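Glycosyl hydrolase (Rhizobium leguminosarum bv. trifolii, PDB 5NDX) probably hydrolyses O-glycosyl bonds as a family 39 glycoside hydrolase, a bacterial orthologue of human alpha-L-iduronidase. Local coordinates at residues M1-E13 / R423-P435. The protein carries 2 engineered substitutions. Numbering follows the deposited sequence.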
loop_
_atom_site.group_PDB
_atom_site.type_symbol
_atom_site.label_atom_id
_atom_site.label_comp_id
_atom_site.label_asym_id
_atom_site.label_seq_id
_atom_site.Cartn_x
_atom_site.Cartn_y
_atom_site.Cartn_z
ATOM N N MET A 1 -28.567 5.666 -6.831
ATOM C CA MET A 1 -29.546 6.706 -6.417
ATOM C C MET A 1 -29.151 8.162 -6.878
ATOM O O MET A 1 -29.530 9.137 -6.220
ATOM C CB MET A 1 -29.807 6.573 -4.885
ATOM C CG MET A 1 -30.933 5.592 -4.507
ATOM S SD MET A 1 -32.612 6.272 -4.756
ATOM C CE MET A 1 -33.712 4.949 -4.230
ATOM N N ARG A 2 -28.402 8.309 -7.991
ATOM C CA ARG A 2 -28.260 9.620 -8.739
ATOM C C ARG A 2 -28.086 9.390 -10.274
ATOM O O ARG A 2 -27.469 8.387 -10.678
ATOM C CB ARG A 2 -27.129 10.514 -8.165
ATOM C CG ARG A 2 -25.804 9.809 -7.810
ATOM C CD ARG A 2 -24.647 10.783 -7.478
ATOM N NE ARG A 2 -24.754 11.399 -6.133
ATOM C CZ ARG A 2 -24.843 12.708 -5.823
ATOM N NH1 ARG A 2 -24.730 13.733 -6.702
ATOM N NH2 ARG A 2 -25.011 13.003 -4.530
ATOM N N GLU A 3 -28.648 10.250 -11.143
ATOM C CA GLU A 3 -28.446 10.029 -12.615
ATOM C C GLU A 3 -27.295 10.807 -13.270
ATOM O O GLU A 3 -26.558 10.212 -14.075
ATOM C CB GLU A 3 -29.691 10.217 -13.484
ATOM C CG GLU A 3 -29.489 9.494 -14.821
ATOM C CD GLU A 3 -30.732 9.428 -15.654
ATOM O OE1 GLU A 3 -31.125 8.293 -16.109
ATOM O OE2 GLU A 3 -31.297 10.542 -15.837
ATOM N N ARG A 4 -27.189 12.107 -12.975
ATOM C CA ARG A 4 -26.102 12.931 -13.496
ATOM C C ARG A 4 -25.701 13.959 -12.481
ATOM O O ARG A 4 -26.536 14.628 -11.956
ATOM C CB ARG A 4 -26.444 13.614 -14.820
ATOM C CG ARG A 4 -25.311 14.499 -15.304
ATOM C CD ARG A 4 -25.540 14.837 -16.731
ATOM N NE ARG A 4 -24.675 15.845 -17.354
ATOM C CZ ARG A 4 -24.938 17.147 -17.454
ATOM N NH1 ARG A 4 -25.976 17.727 -16.862
ATOM N NH2 ARG A 4 -24.118 17.889 -18.158
ATOM N N THR A 5 -24.423 14.085 -12.238
ATOM C CA THR A 5 -23.917 15.093 -11.342
ATOM C C THR A 5 -22.913 15.990 -12.040
ATOM O O THR A 5 -21.997 15.481 -12.690
ATOM C CB THR A 5 -23.254 14.452 -10.099
ATOM O OG1 THR A 5 -24.197 13.597 -9.446
ATOM C CG2 THR A 5 -22.823 15.545 -9.123
ATOM N N ARG A 6 -23.076 17.304 -11.903
ATOM C CA ARG A 6 -22.082 18.274 -12.404
ATOM C C ARG A 6 -21.169 18.553 -11.224
ATOM O O ARG A 6 -21.647 18.905 -10.146
ATOM C CB ARG A 6 -22.707 19.581 -13.006
ATOM C CG ARG A 6 -23.654 19.380 -14.221
ATOM C CD ARG A 6 -24.357 20.639 -14.872
ATOM N NE ARG A 6 -23.343 21.644 -15.262
ATOM C CZ ARG A 6 -23.043 22.112 -16.497
ATOM N NH1 ARG A 6 -23.698 21.768 -17.632
ATOM N NH2 ARG A 6 -22.053 23.000 -16.594
ATOM N N ILE A 7 -19.867 18.294 -11.383
ATOM C CA ILE A 7 -18.881 18.551 -10.329
ATOM C C ILE A 7 -17.897 19.613 -10.839
ATOM O O ILE A 7 -17.339 19.441 -11.918
ATOM C CB ILE A 7 -18.145 17.273 -9.976
ATOM C CG1 ILE A 7 -19.131 16.194 -9.502
ATOM C CG2 ILE A 7 -17.152 17.490 -8.854
ATOM C CD1 ILE A 7 -18.444 14.887 -9.136
ATOM N N ASN A 8 -17.725 20.701 -10.086
ATOM C CA ASN A 8 -16.746 21.716 -10.374
ATOM C C ASN A 8 -15.704 21.690 -9.280
ATOM O O ASN A 8 -16.016 21.819 -8.083
ATOM C CB ASN A 8 -17.318 23.154 -10.483
ATOM C CG ASN A 8 -16.181 24.188 -10.750
ATOM O OD1 ASN A 8 -15.674 24.335 -11.872
ATOM N ND2 ASN A 8 -15.709 24.832 -9.681
ATOM N N VAL A 9 -14.461 21.538 -9.702
ATOM C CA VAL A 9 -13.317 21.578 -8.822
ATOM C C VAL A 9 -12.562 22.869 -9.131
ATOM O O VAL A 9 -12.141 23.087 -10.282
ATOM C CB VAL A 9 -12.401 20.398 -9.074
ATOM C CG1 VAL A 9 -11.131 20.500 -8.268
ATOM C CG2 VAL A 9 -13.105 19.080 -8.707
ATOM N N ASP A 10 -12.377 23.698 -8.116
ATOM C CA ASP A 10 -11.665 24.950 -8.324
ATOM C C ASP A 10 -10.243 24.879 -7.817
ATOM O O ASP A 10 -9.983 24.968 -6.635
ATOM C CB ASP A 10 -12.436 26.119 -7.710
ATOM C CG ASP A 10 -11.774 27.499 -8.019
ATOM O OD1 ASP A 10 -10.672 27.622 -8.626
ATOM O OD2 ASP A 10 -12.435 28.459 -7.626
ATOM N N ALA A 11 -9.328 24.711 -8.747
ATOM C CA ALA A 11 -7.908 24.565 -8.418
ATOM C C ALA A 11 -7.271 25.832 -7.828
ATOM O O ALA A 11 -6.191 25.738 -7.219
ATOM C CB ALA A 11 -7.130 24.200 -9.672
ATOM N N SER A 12 -7.902 26.997 -8.027
ATOM C CA SER A 12 -7.362 28.258 -7.494
ATOM C C SER A 12 -7.783 28.432 -6.050
ATOM O O SER A 12 -7.340 29.363 -5.413
ATOM C CB SER A 12 -7.811 29.470 -8.341
ATOM O OG SER A 12 -9.203 29.731 -8.152
ATOM N N GLU A 13 -8.649 27.574 -5.518
ATOM C CA GLU A 13 -9.030 27.732 -4.151
ATOM C C GLU A 13 -8.649 26.563 -3.203
ATOM O O GLU A 13 -9.360 25.536 -3.132
ATOM C CB GLU A 13 -10.507 27.997 -4.091
ATOM C CG GLU A 13 -10.946 28.167 -2.646
ATOM C CD GLU A 13 -11.845 29.349 -2.471
ATOM O OE1 GLU A 13 -11.449 30.458 -2.955
ATOM O OE2 GLU A 13 -12.924 29.133 -1.873
ATOM N N ARG A 423 -24.453 2.577 -12.731
ATOM C CA ARG A 423 -23.582 3.623 -13.247
ATOM C C ARG A 423 -24.263 4.952 -13.103
ATOM O O ARG A 423 -25.491 4.978 -13.073
ATOM C CB ARG A 423 -23.099 3.339 -14.682
ATOM C CG ARG A 423 -24.119 3.303 -15.788
ATOM C CD ARG A 423 -23.361 3.125 -17.112
ATOM N NE ARG A 423 -23.064 1.728 -17.271
ATOM C CZ ARG A 423 -21.895 1.136 -17.461
ATOM N NH1 ARG A 423 -20.749 1.744 -17.601
ATOM N NH2 ARG A 423 -21.915 -0.178 -17.552
ATOM N N THR A 424 -23.479 6.019 -12.896
ATOM C CA THR A 424 -23.981 7.368 -12.967
ATOM C C THR A 424 -23.153 8.127 -13.995
ATOM O O THR A 424 -22.030 7.751 -14.328
ATOM C CB THR A 424 -23.702 8.307 -11.759
ATOM O OG1 THR A 424 -22.852 7.780 -10.750
ATOM C CG2 THR A 424 -24.819 8.875 -11.255
ATOM N N ALA A 425 -23.665 9.285 -14.355
ATOM C CA ALA A 425 -22.997 10.205 -15.252
ATOM C C ALA A 425 -22.425 11.367 -14.444
ATOM O O ALA A 425 -23.119 11.904 -13.572
ATOM C CB ALA A 425 -23.992 10.687 -16.279
ATOM N N VAL A 426 -21.163 11.720 -14.716
ATOM C CA VAL A 426 -20.546 12.882 -14.122
ATOM C C VAL A 426 -19.998 13.781 -15.229
ATOM O O VAL A 426 -19.301 13.312 -16.179
ATOM C CB VAL A 426 -19.418 12.501 -13.138
ATOM C CG1 VAL A 426 -18.629 13.687 -12.661
ATOM C CG2 VAL A 426 -19.993 11.748 -11.945
ATOM N N ARG A 427 -20.333 15.065 -15.125
ATOM C CA ARG A 427 -19.672 16.091 -15.927
ATOM C C ARG A 427 -18.708 16.762 -14.973
ATOM O O ARG A 427 -19.136 17.381 -14.000
ATOM C CB ARG A 427 -20.617 17.118 -16.493
ATOM C CG ARG A 427 -19.928 18.207 -17.338
ATOM C CD ARG A 427 -20.883 19.339 -17.733
ATOM N NE ARG A 427 -20.116 20.361 -18.433
ATOM C CZ ARG A 427 -19.911 20.421 -19.753
ATOM N NH1 ARG A 427 -20.429 19.558 -20.625
ATOM N NH2 ARG A 427 -19.150 21.387 -20.214
ATOM N N LEU A 428 -17.418 16.594 -15.237
ATOM C CA LEU A 428 -16.390 17.110 -14.356
ATOM C C LEU A 428 -15.806 18.352 -15.003
ATOM O O LEU A 428 -15.340 18.293 -16.130
ATOM C CB LEU A 428 -15.293 16.079 -14.154
ATOM C CG LEU A 428 -14.076 16.520 -13.323
ATOM C CD1 LEU A 428 -14.508 16.767 -11.894
ATOM C CD2 LEU A 428 -13.026 15.420 -13.345
ATOM N N GLU A 429 -15.818 19.444 -14.267
ATOM C CA GLU A 429 -15.246 20.720 -14.681
ATOM C C GLU A 429 -14.127 21.075 -13.712
ATOM O O GLU A 429 -14.282 20.950 -12.516
ATOM C CB GLU A 429 -16.337 21.802 -14.675
ATOM C CG GLU A 429 -17.399 21.475 -15.726
ATOM C CD GLU A 429 -18.584 22.427 -15.819
ATOM O OE1 GLU A 429 -18.566 23.467 -15.145
ATOM O OE2 GLU A 429 -19.534 22.141 -16.596
ATOM N N VAL A 430 -12.995 21.490 -14.231
ATOM C CA VAL A 430 -11.919 21.955 -13.380
ATOM C C VAL A 430 -11.639 23.402 -13.834
ATOM O O VAL A 430 -11.345 23.631 -14.996
ATOM C CB VAL A 430 -10.643 21.128 -13.508
ATOM C CG1 VAL A 430 -9.560 21.680 -12.577
ATOM C CG2 VAL A 430 -10.893 19.669 -13.178
ATOM N N SER A 431 -11.723 24.339 -12.907
ATOM C CA SER A 431 -11.444 25.741 -13.184
ATOM C C SER A 431 -10.297 26.238 -12.322
ATOM O O SER A 431 -9.745 25.517 -11.507
ATOM C CB SER A 431 -12.708 26.576 -12.916
ATOM O OG SER A 431 -13.063 26.468 -11.566
ATOM N N GLY A 432 -9.926 27.493 -12.533
ATOM C CA GLY A 432 -8.881 28.148 -11.734
ATOM C C GLY A 432 -7.505 27.659 -12.091
ATOM O O GLY A 432 -6.621 27.739 -11.278
ATOM N N LEU A 433 -7.312 27.102 -13.288
ATOM C CA LEU A 433 -5.979 26.582 -13.645
ATOM C C LEU A 433 -5.200 27.784 -14.176
ATOM O O LEU A 433 -5.809 28.731 -14.644
ATOM C CB LEU A 433 -6.065 25.550 -14.774
ATOM C CG LEU A 433 -6.773 24.210 -14.453
ATOM C CD1 LEU A 433 -7.122 23.493 -15.746
ATOM C CD2 LEU A 433 -5.929 23.374 -13.544
ATOM N N VAL A 434 -3.885 27.698 -14.194
ATOM C CA VAL A 434 -3.065 28.741 -14.807
ATOM C C VAL A 434 -3.156 28.608 -16.319
ATOM O O VAL A 434 -2.864 27.534 -16.857
ATOM C CB VAL A 434 -1.588 28.606 -14.418
ATOM C CG1 VAL A 434 -0.749 29.671 -15.156
ATOM C CG2 VAL A 434 -1.453 28.694 -12.904
ATOM N N PRO A 435 -3.539 29.686 -17.020
ATOM C CA PRO A 435 -3.670 29.504 -18.476
ATOM C C PRO A 435 -2.407 29.035 -19.198
ATOM O O PRO A 435 -1.312 29.250 -18.719
ATOM C CB PRO A 435 -4.202 30.870 -18.948
ATOM C CG PRO A 435 -5.075 31.291 -17.790
ATOM C CD PRO A 435 -4.207 30.935 -16.588
HETATM O O HOH W 1 -22.102 17.227 -20.357
#
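Strands 4-10 and 423-431 run side by side in parallel, 25° between their directions, joined by eight backbone hydrogen bonds from Ala425 N to Glu3 O at one end to Ala11 N to Ser431 O at the other. On the face carrying Arg4, Arg6, Arg427 and Glu429, a salt-bridge network links Arg6, Arg427 and Glu429. Glu429 OE2 forms a salt bridge with Arg6 NH2 (2.7 Å) across the strands and a second, hydrogen-bonded one with Arg427 NE (2.6 Å) in its own strand, through its anti lone pair. The Arg6 guanidinium stands nearly perpendicular to this carboxylate, and Arg427 CD sits over the centre of one face of the Arg6 guanidinium. Arg427, extended from CG to NE, lies alongside Arg4, and one water accepts from Arg4 NH2 and Arg427 NH1. The pairing joins segments with 409 residues between them: the N-terminal strand is inserted between strands 378-385 and 422-431 of a mixed sheet, apart from the parallel strands of the TIM barrel. On the other face Ile7 CD1 packs against Val426 CG1 at 3.7 Å, while Leu428 CD1 touches both Ile7 CG2 and Val9 CG2; Val9 also rests on Ile409 of strand 407-413. Where the first strand ends, Asp10 has CG anti to its N (chi1 -175°), which brings OD1 within 3.6 Å of Gly432 CA. From one side of the carboxylate plane, OD1 accepts Ser12 OG and, in an Asx turn, Ser12 N. An alanine in place of Asp10 removes both acceptor bonds and would probably leave the Ser12 hydroxyl free to turn and the corner beside Gly432 less firmly set. Ala11 CB then meets Leu433 CD2 at 4.1 Å.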